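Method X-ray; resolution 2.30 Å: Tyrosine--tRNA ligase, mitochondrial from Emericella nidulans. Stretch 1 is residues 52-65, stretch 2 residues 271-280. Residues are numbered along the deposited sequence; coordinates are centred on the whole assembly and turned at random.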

# COMPACT_ATOMS: atom_id res chain seq x y z
N GLY A 52 5.18 -9.75 -24.78
CA GLY A 52 5.38 -8.72 -25.78
C GLY A 52 5.65 -9.37 -27.12
O GLY A 52 5.26 -10.51 -27.34
N ASP A 53 6.34 -8.65 -28.00
CA ASP A 53 6.63 -9.14 -29.34
C ASP A 53 7.99 -9.84 -29.36
O ASP A 53 9.00 -9.24 -29.01
CB ASP A 53 6.60 -8.00 -30.35
CG ASP A 53 6.80 -8.47 -31.77
OD1 ASP A 53 7.46 -7.75 -32.55
OD2 ASP A 53 6.29 -9.56 -32.12
N ARG A 54 7.99 -11.10 -29.78
CA ARG A 54 9.22 -11.89 -29.84
C ARG A 54 10.29 -11.20 -30.69
O ARG A 54 11.45 -11.10 -30.29
CB ARG A 54 8.94 -13.30 -30.37
CG ARG A 54 10.18 -14.20 -30.49
CD ARG A 54 10.89 -14.02 -31.83
NE ARG A 54 12.13 -14.78 -31.93
CZ ARG A 54 13.06 -14.56 -32.86
NH1 ARG A 54 12.88 -13.60 -33.76
NH2 ARG A 54 14.16 -15.29 -32.89
N ASP A 55 9.90 -10.72 -31.87
CA ASP A 55 10.85 -10.08 -32.78
C ASP A 55 11.45 -8.83 -32.15
O ASP A 55 12.62 -8.52 -32.38
CB ASP A 55 10.19 -9.73 -34.11
CG ASP A 55 9.80 -10.95 -34.92
OD1 ASP A 55 10.45 -12.01 -34.76
OD2 ASP A 55 8.84 -10.86 -35.72
N LEU A 56 10.66 -8.13 -31.35
CA LEU A 56 11.16 -6.95 -30.65
C LEU A 56 12.19 -7.36 -29.60
O LEU A 56 13.23 -6.71 -29.45
CB LEU A 56 10.02 -6.16 -30.01
CG LEU A 56 10.45 -4.95 -29.18
CD1 LEU A 56 11.31 -4.00 -30.01
CD2 LEU A 56 9.24 -4.22 -28.63
N LEU A 57 11.90 -8.44 -28.87
CA LEU A 57 12.83 -8.96 -27.87
C LEU A 57 14.16 -9.28 -28.53
O LEU A 57 15.23 -8.92 -28.03
CB LEU A 57 12.26 -10.21 -27.20
CG LEU A 57 13.05 -10.76 -26.01
CD1 LEU A 57 12.99 -9.83 -24.82
CD2 LEU A 57 12.55 -12.15 -25.64
N HIS A 58 14.09 -9.97 -29.66
CA HIS A 58 15.27 -10.26 -30.47
C HIS A 58 16.01 -8.99 -30.87
O HIS A 58 17.24 -8.93 -30.76
CB HIS A 58 14.86 -11.07 -31.71
CG HIS A 58 15.93 -11.17 -32.75
ND1 HIS A 58 16.97 -12.07 -32.67
CD2 HIS A 58 16.10 -10.51 -33.92
CE1 HIS A 58 17.75 -11.94 -33.73
NE2 HIS A 58 17.24 -11.00 -34.50
N ARG A 59 15.29 -7.98 -31.33
CA ARG A 59 15.93 -6.73 -31.74
C ARG A 59 16.60 -6.04 -30.55
O ARG A 59 17.71 -5.51 -30.67
CB ARG A 59 14.95 -5.76 -32.39
CG ARG A 59 14.77 -5.95 -33.89
CD ARG A 59 14.25 -4.68 -34.56
NE ARG A 59 12.90 -4.31 -34.16
CZ ARG A 59 12.51 -3.05 -33.93
NH1 ARG A 59 13.36 -2.04 -34.05
NH2 ARG A 59 11.26 -2.81 -33.57
N VAL A 60 15.93 -6.04 -29.40
CA VAL A 60 16.47 -5.39 -28.21
C VAL A 60 17.82 -5.99 -27.83
O VAL A 60 18.78 -5.26 -27.59
CB VAL A 60 15.49 -5.52 -27.01
CG1 VAL A 60 16.18 -5.14 -25.69
CG2 VAL A 60 14.27 -4.64 -27.22
N PHE A 61 17.89 -7.32 -27.77
CA PHE A 61 19.12 -8.00 -27.37
C PHE A 61 20.19 -7.90 -28.45
O PHE A 61 21.39 -7.91 -28.14
CB PHE A 61 18.84 -9.46 -27.04
CG PHE A 61 18.35 -9.68 -25.64
CD1 PHE A 61 19.22 -9.55 -24.57
CD2 PHE A 61 17.04 -10.02 -25.39
CE1 PHE A 61 18.79 -9.74 -23.27
CE2 PHE A 61 16.59 -10.22 -24.09
CZ PHE A 61 17.47 -10.08 -23.03
N THR A 62 19.78 -7.82 -29.71
CA THR A 62 20.73 -7.66 -30.80
C THR A 62 21.41 -6.30 -30.71
O THR A 62 22.63 -6.20 -30.80
CB THR A 62 20.04 -7.80 -32.17
OG1 THR A 62 19.48 -9.11 -32.30
CG2 THR A 62 21.04 -7.57 -33.31
N GLU A 63 20.61 -5.25 -30.52
CA GLU A 63 21.12 -3.88 -30.55
C GLU A 63 21.74 -3.41 -29.24
O GLU A 63 22.64 -2.57 -29.26
CB GLU A 63 19.98 -2.93 -30.94
CG GLU A 63 19.35 -3.22 -32.29
CD GLU A 63 20.35 -3.11 -33.43
OE1 GLU A 63 21.38 -2.44 -33.27
OE2 GLU A 63 20.09 -3.71 -34.50
N LYS A 64 21.28 -3.95 -28.12
CA LYS A 64 21.68 -3.44 -26.81
C LYS A 64 22.14 -4.52 -25.84
O LYS A 64 21.55 -5.60 -25.76
CB LYS A 64 20.52 -2.66 -26.17
CG LYS A 64 20.04 -1.47 -26.98
CD LYS A 64 18.77 -0.88 -26.38
CE LYS A 64 19.02 -0.28 -25.00
NZ LYS A 64 17.79 0.35 -24.43
N ARG A 65 23.20 -4.22 -25.10
CA ARG A 65 23.66 -5.06 -24.01
C ARG A 65 22.81 -4.77 -22.77
O ARG A 65 23.30 -4.23 -21.78
CB ARG A 65 25.15 -4.79 -23.73
CG ARG A 65 25.81 -5.75 -22.74
CD ARG A 65 27.18 -5.23 -22.33
NE ARG A 65 28.12 -5.14 -23.45
CZ ARG A 65 28.93 -6.12 -23.83
NH1 ARG A 65 28.93 -7.29 -23.20
NH2 ARG A 65 29.74 -5.93 -24.86
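Stretch 2 (271-280) DDLDKPIGFT

The most unusual feature of this contact is that one helix is met by two kinds of backbone in succession: a short 3-10 segment, 272-274, lies against its middle and C-terminal part, and a strand, 277-280, passes its N-terminal part, with the two stretches more than two hundred residues apart in sequence. The strand runs steeply across the helix, with an angle of 113° between their N-to-C directions and a closest axial approach of 9.2 Å. The backbones come nearer in the 3-10 segment, where the CA atoms of Val 60 and Leu 273 are 5.4 Å apart. Together the two stretches bury 701 Å².

Helix 54-63 begins after Asp 53, whose OD1 accepts a weak capping bond from Leu 56 N at 3.4 Å. The 3-10 segment has its own side-chain brace: Leu 273 N donates to Asp 271 OD1 at 3.1 Å, in nearly straight geometry, while Asp 274 N bonds to Asp 271 O at 3.0 Å.

Leu 273 gives up more area to the partner than any other residue. Its CA-to-CB bond points sideways, yet with chi1 m and chi2 t the end of the side chain comes nearer the helix. There Leu 273 CD2 lies 3.9 Å from Arg 59 CB and over one face of the Arg 59 guanidinium, 4.2 Å from Val 60 CG2 and 4.3 Å from Leu 56 CD1. One leucine thus touches residues from successive turns. Leu 56 CD1 also packs 4.0 Å from Asp 272 CB, using the aliphatic part of an acidic residue.

Along the strand, Ile 277 and Phe 279 point toward the helix, while Gly 278 between them has no side chain. Ile 277 CG2 meets Leu 57 CD1 at 3.7 Å, and its CD1 lies 4.2 Å from Leu 56 CG and 3.7 Å from the backbone Asp 53 O. Phe 279, with chi1 p, brings CD1 to 3.7 Å from Leu 57 CD2, so Leu 57 spans both strand side chains. Gly 52 fits this crowding: an ideal CB would stand 3.2 Å from Ile 277 CG1, and its backbone angles alone already call for glycine.

Polarity is concentrated just past the other end of the helix. Lys 64, the first residue to leave helical angles, sends NZ to Asp 274 OD1 in a 2.9 Å salt bridge and makes a weak hydrogen bond to Leu 273 O at 3.5 Å. The design rule is economical: hydrocarbon fills the crossing, and one lysine ties down the 3-10 segment.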

# COMPACT_ATOMS: atom_id res chain seq x y z
N ASP A 271 10.94 5.17 -28.15
CA ASP A 271 11.52 4.13 -29.00
C ASP A 271 11.24 2.75 -28.42
O ASP A 271 11.51 2.49 -27.24
CB ASP A 271 13.03 4.35 -29.16
CG ASP A 271 13.62 3.54 -30.30
OD1 ASP A 271 13.06 2.49 -30.65
OD2 ASP A 271 14.66 3.97 -30.84
N ASP A 272 10.68 1.86 -29.24
CA ASP A 272 10.33 0.51 -28.80
C ASP A 272 11.53 -0.26 -28.25
O ASP A 272 11.37 -1.12 -27.39
CB ASP A 272 9.72 -0.28 -29.96
CG ASP A 272 8.24 0.00 -30.15
OD1 ASP A 272 7.74 0.99 -29.57
OD2 ASP A 272 7.58 -0.76 -30.88
N LEU A 273 12.73 0.07 -28.73
CA LEU A 273 13.94 -0.62 -28.30
C LEU A 273 14.30 -0.33 -26.85
O LEU A 273 15.17 -0.98 -26.28
CB LEU A 273 15.12 -0.23 -29.20
CG LEU A 273 15.15 -0.80 -30.62
CD1 LEU A 273 16.35 -0.25 -31.37
CD2 LEU A 273 15.20 -2.33 -30.60
N ASP A 274 13.62 0.65 -26.25
CA ASP A 274 13.91 1.06 -24.87
C ASP A 274 12.80 0.67 -23.91
O ASP A 274 12.94 0.83 -22.70
CB ASP A 274 14.12 2.58 -24.81
CG ASP A 274 15.28 3.04 -25.66
OD1 ASP A 274 16.19 2.23 -25.92
OD2 ASP A 274 15.27 4.22 -26.08
N LYS A 275 11.70 0.15 -24.44
CA LYS A 275 10.55 -0.19 -23.62
C LYS A 275 10.81 -1.48 -22.84
O LYS A 275 11.49 -2.38 -23.35
CB LYS A 275 9.29 -0.34 -24.49
CG LYS A 275 8.84 0.96 -25.14
CD LYS A 275 7.71 0.72 -26.14
CE LYS A 275 7.25 2.02 -26.78
NZ LYS A 275 6.72 3.01 -25.81
N PRO A 276 10.29 -1.57 -21.61
CA PRO A 276 10.44 -2.82 -20.85
C PRO A 276 9.77 -3.98 -21.57
O PRO A 276 8.78 -3.79 -22.27
CB PRO A 276 9.73 -2.52 -19.52
CG PRO A 276 8.80 -1.40 -19.83
CD PRO A 276 9.49 -0.58 -20.87
N ILE A 277 10.32 -5.18 -21.40
CA ILE A 277 9.81 -6.35 -22.08
C ILE A 277 10.27 -7.57 -21.28
O ILE A 277 11.20 -7.47 -20.49
CB ILE A 277 10.29 -6.41 -23.54
CG1 ILE A 277 9.58 -7.52 -24.32
CG2 ILE A 277 11.82 -6.55 -23.60
CD1 ILE A 277 9.79 -7.44 -25.82
N GLY A 278 9.61 -8.70 -21.46
CA GLY A 278 9.98 -9.89 -20.71
C GLY A 278 9.56 -11.17 -21.38
O GLY A 278 8.94 -11.16 -22.45
N PHE A 279 9.91 -12.29 -20.76
CA PHE A 279 9.50 -13.59 -21.27
C PHE A 279 9.52 -14.62 -20.16
O PHE A 279 10.07 -14.37 -19.08
CB PHE A 279 10.41 -14.03 -22.43
CG PHE A 279 11.86 -14.14 -22.07
CD1 PHE A 279 12.67 -13.02 -22.01
CD2 PHE A 279 12.43 -15.38 -21.81
CE1 PHE A 279 14.01 -13.12 -21.69
CE2 PHE A 279 13.77 -15.49 -21.49
CZ PHE A 279 14.56 -14.36 -21.44
N THR A 280 8.90 -15.77 -20.41
CA THR A 280 8.81 -16.83 -19.43
C THR A 280 9.57 -18.07 -19.87
O THR A 280 9.86 -18.24 -21.06
CB THR A 280 7.35 -17.22 -19.16
OG1 THR A 280 6.76 -17.70 -20.38
CG2 THR A 280 6.56 -16.03 -18.64